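Local coordinates for HRDC domain-containing protein (Bifidobacterium adolescentis ATCC 15703, PDB 3CYM) that is uncharacterised but probably binds nucleic acid and may trim it as a ribonuclease D-like 3'-5' exonuclease, at residues 216-224 with 234-242; 386-396 with 410-420. All coordinates share one frame; numbering follows the deposited sequence.

Contact 1 of 2, residues 216-224 with 234-242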
loop_
_atom_site.group_PDB
_atom_site.type_symbol
_atom_site.label_atom_id
_atom_site.label_comp_id
_atom_site.label_asym_id
_atom_site.label_seq_id
_atom_site.Cartn_x
_atom_site.Cartn_y
_atom_site.Cartn_z
ATOM N N ILE A 216 -12.755 11.005 2.584
ATOM C CA ILE A 216 -13.478 11.545 1.439
ATOM C C ILE A 216 -12.590 11.545 0.176
ATOM O O ILE A 216 -11.854 12.492 -0.090
ATOM C CB ILE A 216 -14.208 12.894 1.789
ATOM C CG1 ILE A 216 -15.164 13.318 0.674
ATOM C CG2 ILE A 216 -13.241 14.013 2.202
ATOM C CD1 ILE A 216 -16.437 13.983 1.201
ATOM N N PRO A 217 -12.635 10.432 -0.581
ATOM C CA PRO A 217 -11.782 10.163 -1.736
ATOM C C PRO A 217 -11.659 11.277 -2.797
ATOM O O PRO A 217 -10.533 11.589 -3.218
ATOM C CB PRO A 217 -12.397 8.891 -2.319
ATOM C CG PRO A 217 -12.930 8.189 -1.126
ATOM C CD PRO A 217 -13.535 9.294 -0.318
ATOM N N TRP A 218 -12.778 11.893 -3.190
ATOM C CA TRP A 218 -12.753 12.929 -4.235
ATOM C C TRP A 218 -11.943 14.180 -3.887
ATOM O O TRP A 218 -11.602 14.972 -4.766
ATOM C CB TRP A 218 -14.169 13.313 -4.694
ATOM C CG TRP A 218 -15.014 14.054 -3.690
ATOM C CD1 TRP A 218 -15.966 13.513 -2.868
ATOM C CD2 TRP A 218 -15.027 15.474 -3.436
ATOM N NE1 TRP A 218 -16.557 14.501 -2.116
ATOM C CE2 TRP A 218 -15.998 15.711 -2.439
ATOM C CE3 TRP A 218 -14.310 16.565 -3.952
ATOM C CZ2 TRP A 218 -16.265 16.992 -1.938
ATOM C CZ3 TRP A 218 -14.578 17.838 -3.456
ATOM C CH2 TRP A 218 -15.546 18.037 -2.457
ATOM N N MET A 219 -11.639 14.348 -2.603
ATOM C CA MET A 219 -10.948 15.533 -2.108
ATOM C C MET A 219 -9.446 15.437 -2.405
ATOM O O MET A 219 -8.693 16.392 -2.191
ATOM C CB MET A 219 -11.213 15.687 -0.607
ATOM C CG MET A 219 -11.139 17.103 -0.074
ATOM S SD MET A 219 -12.333 18.235 -0.798
ATOM C CE MET A 219 -11.910 19.731 0.094
ATOM N N HIS A 220 -9.033 14.287 -2.932
ATOM C CA HIS A 220 -7.621 13.973 -3.156
ATOM C C HIS A 220 -7.179 14.199 -4.601
ATOM O O HIS A 220 -6.388 13.436 -5.159
ATOM C CB HIS A 220 -7.319 12.555 -2.665
ATOM C CG HIS A 220 -7.370 12.431 -1.178
ATOM N ND1 HIS A 220 -6.236 12.358 -0.400
ATOM C CD2 HIS A 220 -8.417 12.428 -0.320
ATOM C CE1 HIS A 220 -6.583 12.285 0.874
ATOM N NE2 HIS A 220 -7.901 12.328 0.949
ATOM N N VAL A 221 -7.717 15.262 -5.192
ATOM C CA VAL A 221 -7.299 15.758 -6.492
ATOM C C VAL A 221 -6.167 16.742 -6.207
ATOM O O VAL A 221 -6.305 17.590 -5.334
ATOM C CB VAL A 221 -8.477 16.475 -7.186
ATOM C CG1 VAL A 221 -8.024 17.219 -8.424
ATOM C CG2 VAL A 221 -9.601 15.481 -7.519
ATOM N N SER A 222 -5.045 16.608 -6.910
ATOM C CA SER A 222 -3.919 17.514 -6.693
ATOM C C SER A 222 -4.292 18.952 -7.059
ATOM O O SER A 222 -5.059 19.192 -8.002
ATOM C CB SER A 222 -2.657 17.047 -7.432
ATOM O OG SER A 222 -2.928 16.716 -8.778
ATOM N N HIS A 223 -3.764 19.890 -6.266
ATOM C CA HIS A 223 -4.019 21.334 -6.377
ATOM C C HIS A 223 -5.459 21.733 -6.036
ATOM O O HIS A 223 -5.934 22.788 -6.479
ATOM C CB HIS A 223 -3.593 21.894 -7.741
ATOM C CG HIS A 223 -2.129 21.760 -8.015
ATOM N ND1 HIS A 223 -1.248 22.810 -7.878
ATOM C CD2 HIS A 223 -1.390 20.696 -8.408
ATOM C CE1 HIS A 223 -0.029 22.401 -8.178
ATOM N NE2 HIS A 223 -0.087 21.121 -8.500
ATOM N N ILE A 224 -6.123 20.902 -5.222
ATOM C CA ILE A 224 -7.521 21.113 -4.797
ATOM C C ILE A 224 -7.663 22.350 -3.911
ATOM O O ILE A 224 -8.718 22.999 -3.882
ATOM C CB ILE A 224 -8.122 19.835 -4.092
ATOM C CG1 ILE A 224 -9.635 19.945 -3.888
ATOM C CG2 ILE A 224 -7.406 19.512 -2.770
ATOM C CD1 ILE A 224 -10.388 20.197 -5.145
ATOM N N LEU A 234 -15.933 23.061 -6.018
ATOM C CA LEU A 234 -15.810 21.805 -5.292
ATOM C C LEU A 234 -16.876 20.804 -5.713
ATOM O O LEU A 234 -16.587 19.620 -5.818
ATOM C CB LEU A 234 -15.816 22.049 -3.782
ATOM C CG LEU A 234 -14.536 22.705 -3.240
ATOM C CD1 LEU A 234 -14.688 23.122 -1.776
ATOM C CD2 LEU A 234 -13.313 21.803 -3.425
ATOM N N ALA A 235 -18.081 21.293 -6.008
ATOM C CA ALA A 235 -19.150 20.471 -6.588
ATOM C C ALA A 235 -18.777 19.931 -7.973
ATOM O O ALA A 235 -19.151 18.815 -8.323
ATOM C CB ALA A 235 -20.435 21.255 -6.668
ATOM N N ILE A 236 -18.037 20.726 -8.743
ATOM C CA ILE A 236 -17.533 20.315 -10.054
ATOM C C ILE A 236 -16.434 19.247 -9.912
ATOM O O ILE A 236 -16.481 18.210 -10.584
ATOM C CB ILE A 236 -17.069 21.556 -10.898
ATOM C CG1 ILE A 236 -18.289 22.386 -11.299
ATOM C CG2 ILE A 236 -16.307 21.133 -12.145
ATOM C CD1 ILE A 236 -18.006 23.791 -11.725
ATOM N N VAL A 237 -15.471 19.501 -9.029
ATOM C CA VAL A 237 -14.430 18.525 -8.691
ATOM C C VAL A 237 -15.040 17.196 -8.216
ATOM O O VAL A 237 -14.664 16.134 -8.704
ATOM C CB VAL A 237 -13.451 19.078 -7.631
ATOM C CG1 VAL A 237 -12.505 17.989 -7.149
ATOM C CG2 VAL A 237 -12.657 20.249 -8.202
ATOM N N ARG A 238 -15.996 17.264 -7.293
ATOM C CA ARG A 238 -16.715 16.083 -6.826
ATOM C C ARG A 238 -17.354 15.297 -7.964
ATOM O O ARG A 238 -17.182 14.082 -8.044
ATOM C CB ARG A 238 -17.799 16.464 -5.812
ATOM C CG ARG A 238 -18.432 15.264 -5.133
ATOM C CD ARG A 238 -19.403 15.669 -4.043
ATOM N NE ARG A 238 -20.438 16.589 -4.519
ATOM C CZ ARG A 238 -21.474 16.997 -3.787
ATOM N NH1 ARG A 238 -22.360 17.841 -4.302
ATOM N NH2 ARG A 238 -21.631 16.560 -2.542
ATOM N N ALA A 239 -18.077 16.000 -8.837
ATOM C CA ALA A 239 -18.828 15.376 -9.928
ATOM C C ALA A 239 -17.903 14.744 -10.973
ATOM O O ALA A 239 -18.159 13.631 -11.438
ATOM C CB ALA A 239 -19.758 16.393 -10.573
ATOM N N LEU A 240 -16.830 15.456 -11.320
ATOM C CA LEU A 240 -15.808 14.965 -12.251
ATOM C C LEU A 240 -15.015 13.771 -11.724
ATOM O O LEU A 240 -14.822 12.796 -12.455
ATOM C CB LEU A 240 -14.846 16.086 -12.645
ATOM C CG LEU A 240 -15.338 17.116 -13.668
ATOM C CD1 LEU A 240 -14.307 18.199 -13.759
ATOM C CD2 LEU A 240 -15.569 16.502 -15.044
ATOM N N TRP A 241 -14.554 13.851 -10.472
ATOM C CA TRP A 241 -13.869 12.739 -9.820
ATOM C C TRP A 241 -14.715 11.472 -9.828
ATOM O O TRP A 241 -14.193 10.380 -10.084
ATOM C CB TRP A 241 -13.491 13.070 -8.368
ATOM C CG TRP A 241 -12.616 12.015 -7.733
ATOM C CD1 TRP A 241 -11.243 12.024 -7.659
ATOM C CD2 TRP A 241 -13.042 10.792 -7.095
ATOM N NE1 TRP A 241 -10.796 10.892 -7.023
ATOM C CE2 TRP A 241 -11.873 10.118 -6.666
ATOM C CE3 TRP A 241 -14.297 10.203 -6.842
ATOM C CZ2 TRP A 241 -11.920 8.881 -5.994
ATOM C CZ3 TRP A 241 -14.348 8.965 -6.184
ATOM C CH2 TRP A 241 -13.162 8.323 -5.767
ATOM N N THR A 242 -16.001 11.627 -9.512
ATOM C CA THR A 242 -16.928 10.507 -9.384
ATOM C C THR A 242 -17.137 9.797 -10.714
ATOM O O THR A 242 -17.006 8.567 -10.787
ATOM C CB THR A 242 -18.288 10.967 -8.815
ATOM O OG1 THR A 242 -18.078 11.602 -7.550
ATOM C CG2 THR A 242 -19.249 9.788 -8.639
#
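Trp218, in the short 3-10 turn 217-219, lies closest by backbone to Arg238 of helix 231-250, their CA atoms 5.7 Å apart; a type II turn from Val221 to Ile224 follows, whose two end residues touch the same helix. Trp218 CG sits between the backbone N and the carbonyl carbon (chi1 69°), which turns one face of the indole to the methylenes of Arg238: CG of Arg238 stands 3.6 Å from the centroid of the five-membered ring, 7° off the normal, a CH-pi contact. The guanidinium continues past the ring, and its NH1 bonds Glu329 O. One turn on, Trp241 receives the backbone itself, Trp218 CA sitting 3.6 Å from the centroid of its five-membered ring, with Pro217 CB against CH2. The loop thus docks on helix 231-250, in the HRDC region. At the ring edge, Val237 CG1 is 3.9 Å from Trp218 CE3; the same methyl meets Val221 CG2 tip to tip and takes Ile224 CD1 at 3.7 Å. With an alanine here in place of Trp218, the Arg238 methylenes would probably lose their aromatic platform and a gap would open beside Val237. Ile224 also crosses Leu234 at about a right angle, and helix 261-270 touches Val221 and Ile224 through Ile265.

Contact 2 of 2, residues 386-396 with 410-420. With GOL (glycerol), chain D.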
loop_
_atom_site.group_PDB
_atom_site.type_symbol
_atom_site.label_atom_id
_atom_site.label_comp_id
_atom_site.label_asym_id
_atom_site.label_seq_id
_atom_site.Cartn_x
_atom_site.Cartn_y
_atom_site.Cartn_z
ATOM N N ILE A 386 8.346 3.257 15.317
ATOM C CA ILE A 386 8.048 1.822 15.484
ATOM C C ILE A 386 7.694 1.480 16.948
ATOM O O ILE A 386 6.798 0.663 17.200
ATOM C CB ILE A 386 9.219 0.947 14.914
ATOM C CG1 ILE A 386 9.267 1.061 13.387
ATOM C CG2 ILE A 386 9.122 -0.533 15.316
ATOM C CD1 ILE A 386 8.058 0.433 12.635
ATOM N N VAL A 387 8.384 2.128 17.894
ATOM C CA VAL A 387 8.114 2.008 19.342
ATOM C C VAL A 387 6.621 2.203 19.660
ATOM O O VAL A 387 6.023 1.411 20.393
ATOM C CB VAL A 387 8.982 3.015 20.166
ATOM C CG1 VAL A 387 8.597 3.007 21.625
ATOM C CG2 VAL A 387 10.451 2.682 20.041
ATOM N N ILE A 388 6.041 3.259 19.089
ATOM C CA ILE A 388 4.600 3.505 19.090
ATOM C C ILE A 388 4.296 4.493 17.967
ATOM O O ILE A 388 5.140 5.339 17.649
ATOM C CB ILE A 388 4.077 4.016 20.474
ATOM C CG1 ILE A 388 2.539 4.078 20.495
ATOM C CG2 ILE A 388 4.753 5.334 20.880
ATOM C CD1 ILE A 388 1.942 3.954 21.856
ATOM N N LYS A 389 3.114 4.362 17.356
ATOM C CA LYS A 389 2.674 5.262 16.284
ATOM C C LYS A 389 2.551 6.695 16.779
ATOM O O LYS A 389 1.781 6.962 17.701
ATOM C CB LYS A 389 1.348 4.809 15.673
ATOM C CG LYS A 389 0.980 5.569 14.403
ATOM C CD LYS A 389 -0.287 5.033 13.772
ATOM C CE LYS A 389 -0.771 5.937 12.657
ATOM N NZ LYS A 389 -2.174 5.584 12.275
ATOM N N PRO A 390 3.318 7.616 16.158
ATOM C CA PRO A 390 3.376 9.023 16.523
ATOM C C PRO A 390 2.014 9.679 16.720
ATOM O O PRO A 390 1.869 10.493 17.630
ATOM C CB PRO A 390 4.117 9.638 15.346
ATOM C CG PRO A 390 5.078 8.568 14.967
ATOM C CD PRO A 390 4.235 7.330 15.037
ATOM N N GLN A 391 1.032 9.305 15.899
ATOM C CA GLN A 391 -0.332 9.853 15.996
ATOM C C GLN A 391 -1.051 9.512 17.313
ATOM O O GLN A 391 -1.871 10.306 17.802
ATOM C CB GLN A 391 -1.180 9.437 14.781
ATOM C CG GLN A 391 -2.511 10.191 14.610
ATOM C CD GLN A 391 -2.343 11.702 14.401
ATOM O OE1 GLN A 391 -1.381 12.156 13.790
ATOM N NE2 GLN A 391 -3.292 12.473 14.902
ATOM N N TYR A 392 -0.741 8.354 17.892
ATOM C CA TYR A 392 -1.382 7.944 19.147
ATOM C C TYR A 392 -0.968 8.852 20.317
ATOM O O TYR A 392 -1.789 9.164 21.185
ATOM C CB TYR A 392 -1.129 6.461 19.461
ATOM C CG TYR A 392 -1.619 5.464 18.412
ATOM C CD1 TYR A 392 -2.625 5.799 17.493
ATOM C CD2 TYR A 392 -1.094 4.174 18.362
ATOM C CE1 TYR A 392 -3.064 4.891 16.542
ATOM C CE2 TYR A 392 -1.538 3.249 17.409
ATOM C CZ TYR A 392 -2.518 3.616 16.512
ATOM O OH TYR A 392 -2.951 2.713 15.579
ATOM N N LEU A 393 0.289 9.300 20.304
ATOM C CA LEU A 393 0.817 10.257 21.294
ATOM C C LEU A 393 0.237 11.652 21.119
ATOM O O LEU A 393 0.022 12.363 22.100
ATOM C CB LEU A 393 2.345 10.347 21.213
ATOM C CG LEU A 393 3.170 9.063 21.201
ATOM C CD1 LEU A 393 4.621 9.394 20.881
ATOM C CD2 LEU A 393 3.066 8.358 22.518
ATOM N N ARG A 394 0.033 12.048 19.867
ATOM C CA ARG A 394 -0.634 13.301 19.526
ATOM C C ARG A 394 -2.101 13.308 19.980
ATOM O O ARG A 394 -2.555 14.261 20.623
ATOM C CB ARG A 394 -0.541 13.562 18.019
ATOM C CG ARG A 394 0.880 13.776 17.505
ATOM C CD ARG A 394 0.886 14.437 16.130
ATOM N NE ARG A 394 0.653 13.480 15.052
ATOM C CZ ARG A 394 1.611 12.845 14.383
ATOM N NH1 ARG A 394 2.887 13.047 14.674
ATOM N NH2 ARG A 394 1.287 11.993 13.423
ATOM N N ASN A 395 -2.834 12.243 19.650
ATOM C CA ASN A 395 -4.211 12.070 20.116
ATOM C C ASN A 395 -4.333 12.132 21.649
ATOM O O ASN A 395 -5.225 12.800 22.175
ATOM C CB ASN A 395 -4.817 10.770 19.553
ATOM C CG ASN A 395 -5.072 10.839 18.042
ATOM O OD1 ASN A 395 -4.926 11.894 17.414
ATOM N ND2 ASN A 395 -5.460 9.706 17.454
ATOM N N LEU A 396 -3.402 11.475 22.344
ATOM C CA LEU A 396 -3.330 11.457 23.817
ATOM C C LEU A 396 -3.152 12.840 24.451
ATOM O O LEU A 396 -3.754 13.143 25.479
ATOM C CB LEU A 396 -2.203 10.515 24.266
ATOM C CG LEU A 396 -1.784 10.389 25.738
ATOM C CD1 LEU A 396 -2.753 9.540 26.561
ATOM C CD2 LEU A 396 -0.392 9.794 25.793
ATOM N N PHE A 410 -5.902 4.377 27.177
ATOM C CA PHE A 410 -6.085 5.244 26.004
ATOM C C PHE A 410 -5.258 4.763 24.826
ATOM O O PHE A 410 -5.753 4.727 23.702
ATOM C CB PHE A 410 -5.718 6.706 26.311
ATOM C CG PHE A 410 -6.049 7.672 25.192
ATOM C CD1 PHE A 410 -7.288 8.306 25.151
ATOM C CD2 PHE A 410 -5.125 7.950 24.182
ATOM C CE1 PHE A 410 -7.603 9.188 24.121
ATOM C CE2 PHE A 410 -5.435 8.827 23.150
ATOM C CZ PHE A 410 -6.671 9.454 23.122
ATOM N N LEU A 411 -4.003 4.408 25.094
ATOM C CA LEU A 411 -3.071 3.958 24.059
ATOM C C LEU A 411 -3.492 2.635 23.457
ATOM O O LEU A 411 -3.370 2.431 22.250
ATOM C CB LEU A 411 -1.655 3.858 24.627
ATOM C CG LEU A 411 -0.632 4.955 24.319
ATOM C CD1 LEU A 411 -1.220 6.351 24.149
ATOM C CD2 LEU A 411 0.434 4.915 25.393
ATOM N N SER A 412 -3.997 1.751 24.312
ATOM C CA SER A 412 -4.531 0.456 23.907
ATOM C C SER A 412 -5.762 0.636 23.009
ATOM O O SER A 412 -5.813 0.088 21.901
ATOM C CB SER A 412 -4.874 -0.372 25.151
ATOM O OG SER A 412 -4.486 -1.720 24.989
ATOM N N GLU A 413 -6.724 1.436 23.469
ATOM C CA GLU A 413 -7.929 1.773 22.692
ATOM C C GLU A 413 -7.642 2.496 21.361
ATOM O O GLU A 413 -8.475 2.477 20.452
ATOM C CB GLU A 413 -8.928 2.563 23.555
ATOM C CG GLU A 413 -9.872 1.667 24.373
ATOM C CD GLU A 413 -10.533 2.368 25.561
ATOM O OE1 GLU A 413 -11.144 1.660 26.396
ATOM O OE2 GLU A 413 -10.444 3.613 25.672
ATOM N N GLN A 414 -6.466 3.119 21.255
ATOM C CA GLN A 414 -6.003 3.736 20.006
ATOM C C GLN A 414 -5.580 2.690 18.975
ATOM O O GLN A 414 -5.650 2.929 17.764
ATOM C CB GLN A 414 -4.840 4.705 20.268
ATOM C CG GLN A 414 -5.250 6.051 20.843
ATOM C CD GLN A 414 -5.868 6.975 19.811
ATOM O OE1 GLN A 414 -5.179 7.491 18.939
ATOM N NE2 GLN A 414 -7.171 7.190 19.912
ATOM N N GLY A 415 -5.139 1.536 19.466
ATOM C CA GLY A 415 -4.714 0.435 18.609
ATOM C C GLY A 415 -3.264 0.026 18.789
ATOM O O GLY A 415 -2.741 -0.767 17.993
ATOM N N ALA A 416 -2.610 0.574 19.816
ATOM C CA ALA A 416 -1.244 0.177 20.166
ATOM C C ALA A 416 -1.217 -1.213 20.763
ATOM O O ALA A 416 -2.110 -1.604 21.517
ATOM C CB ALA A 416 -0.604 1.172 21.134
ATOM N N ARG A 417 -0.159 -1.943 20.449
ATOM C CA ARG A 417 -0.015 -3.319 20.890
ATOM C C ARG A 417 0.371 -3.384 22.353
ATOM O O ARG A 417 0.874 -2.403 22.911
ATOM C CB ARG A 417 1.009 -4.044 20.016
ATOM C CG ARG A 417 0.403 -4.696 18.788
ATOM C CD ARG A 417 -0.224 -3.683 17.849
ATOM N NE ARG A 417 0.782 -3.117 16.960
ATOM C CZ ARG A 417 0.700 -1.929 16.373
ATOM N NH1 ARG A 417 1.679 -1.533 15.575
ATOM N NH2 ARG A 417 -0.339 -1.134 16.580
ATOM N N ASP A 418 0.114 -4.535 22.967
ATOM C CA ASP A 418 0.436 -4.764 24.372
ATOM C C ASP A 418 1.898 -4.485 24.707
ATOM O O ASP A 418 2.177 -3.896 25.742
ATOM C CB ASP A 418 0.073 -6.192 24.790
ATOM C CG ASP A 418 -1.414 -6.483 24.676
ATOM O OD1 ASP A 418 -2.210 -5.545 24.437
ATOM O OD2 ASP A 418 -1.783 -7.668 24.831
ATOM N N TRP A 419 2.823 -4.888 23.834
ATOM C CA TRP A 419 4.250 -4.649 24.085
ATOM C C TRP A 419 4.609 -3.162 24.063
ATOM O O TRP A 419 5.491 -2.729 24.802
ATOM C CB TRP A 419 5.149 -5.439 23.124
ATOM C CG TRP A 419 5.162 -4.964 21.685
ATOM C CD1 TRP A 419 4.346 -5.391 20.677
ATOM C CD2 TRP A 419 6.046 -3.997 21.098
ATOM N NE1 TRP A 419 4.656 -4.748 19.502
ATOM C CE2 TRP A 419 5.705 -3.895 19.727
ATOM C CE3 TRP A 419 7.096 -3.210 21.592
ATOM C CZ2 TRP A 419 6.362 -3.020 18.848
ATOM C CZ3 TRP A 419 7.757 -2.349 20.716
ATOM C CH2 TRP A 419 7.384 -2.260 19.361
ATOM N N GLN A 420 3.905 -2.399 23.227
ATOM C CA GLN A 420 4.150 -0.973 23.078
ATOM C C GLN A 420 3.669 -0.247 24.313
ATOM O O GLN A 420 4.381 0.583 24.845
ATOM C CB GLN A 420 3.466 -0.424 21.831
ATOM C CG GLN A 420 3.898 -1.114 20.565
ATOM C CD GLN A 420 3.336 -0.487 19.333
ATOM O OE1 GLN A 420 2.138 -0.229 19.239
ATOM N NE2 GLN A 420 4.200 -0.228 18.367
HETATM C C1 GOL D . 2.328 1.465 14.102
HETATM O O1 GOL D . 1.272 1.446 15.040
HETATM C C2 GOL D . 3.640 1.227 14.840
HETATM O O2 GOL D . 4.405 2.403 14.763
HETATM C C3 GOL D . 4.403 0.065 14.208
HETATM O O3 GOL D . 5.094 -0.647 15.212
HETATM O O HOH W 1 1.523 1.991 17.636
#
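The Tyr392 ring is covered on both faces: Lys389 CB lies over one, and Gln414 CB over the other in a CH-pi contact, 4.0 Å from the centroid and 21° off the normal. Phe410 has the carbonyl O of Tyr392 at its edge, while its CD2 touches Leu396 CD1 at 3.7 Å. The Gln414 chain bends at chi2 and brings its amide nearly perpendicular to the tyrosine ring, where OE1 accepts a hydrogen bond of 2.7 Å from Asn395 ND2. This bond is fairly straight, and OE1 lies in the Asn395 amide plane although the two amides are turned 83° apart. Asn395 OD1 takes Gln391 NE2 and Ala348 N, which helps fix the rotation of its amide. Deeper in, Ile388 CD1 touches both Leu411 CG, 3.7 Å away, and Ala416 CB. Gly415 ends helix 407-414 in a Schellman motif, with a positive phi. Beyond it, Arg417 NH2 bonds Gly415 O at its guanidinium edge, and NH1 reaches O1 of a glycerol, probably from the crystallisation liquor, at 3.1 Å. A water joins that O1, Lys389 N and Gln420 OE1. Within the C-terminal HRDC-like region, the axes of segments 390-396 and 410-414 approach to 10.0 Å, with an angle of 130° between their N-to-C directions. Helix 360-380 packs on Ile388 through Val373, helix 418-433 covers Leu396 and Leu411, and helix 193-207 meets Tyr392 through Tyr202 and salt-bridges Arg417 through Glu199.

In the fold
Both contacts are partly buried and lie far from the centre of the chain, about 32 Å apart between centres and about 14 Å at their nearest atoms, and they follow each other in series. They share no helix or strand: contact 1 joins a loop to helix 231-250, in the HRDC region, whereas contact 2 joins helices 384-387 and 390-397 to helices 407-414 and 418-433 within the C-terminal HRDC-like region. Helix 193-207, which directly precedes the loop of contact 1, packs against contact 2. Between its two segments contact 1 is held by apolar and CH-pi packing alone, while contact 2 adds an amide-to-amide hydrogen bond to its apolar core and has a glycerol and a bridging water at one side.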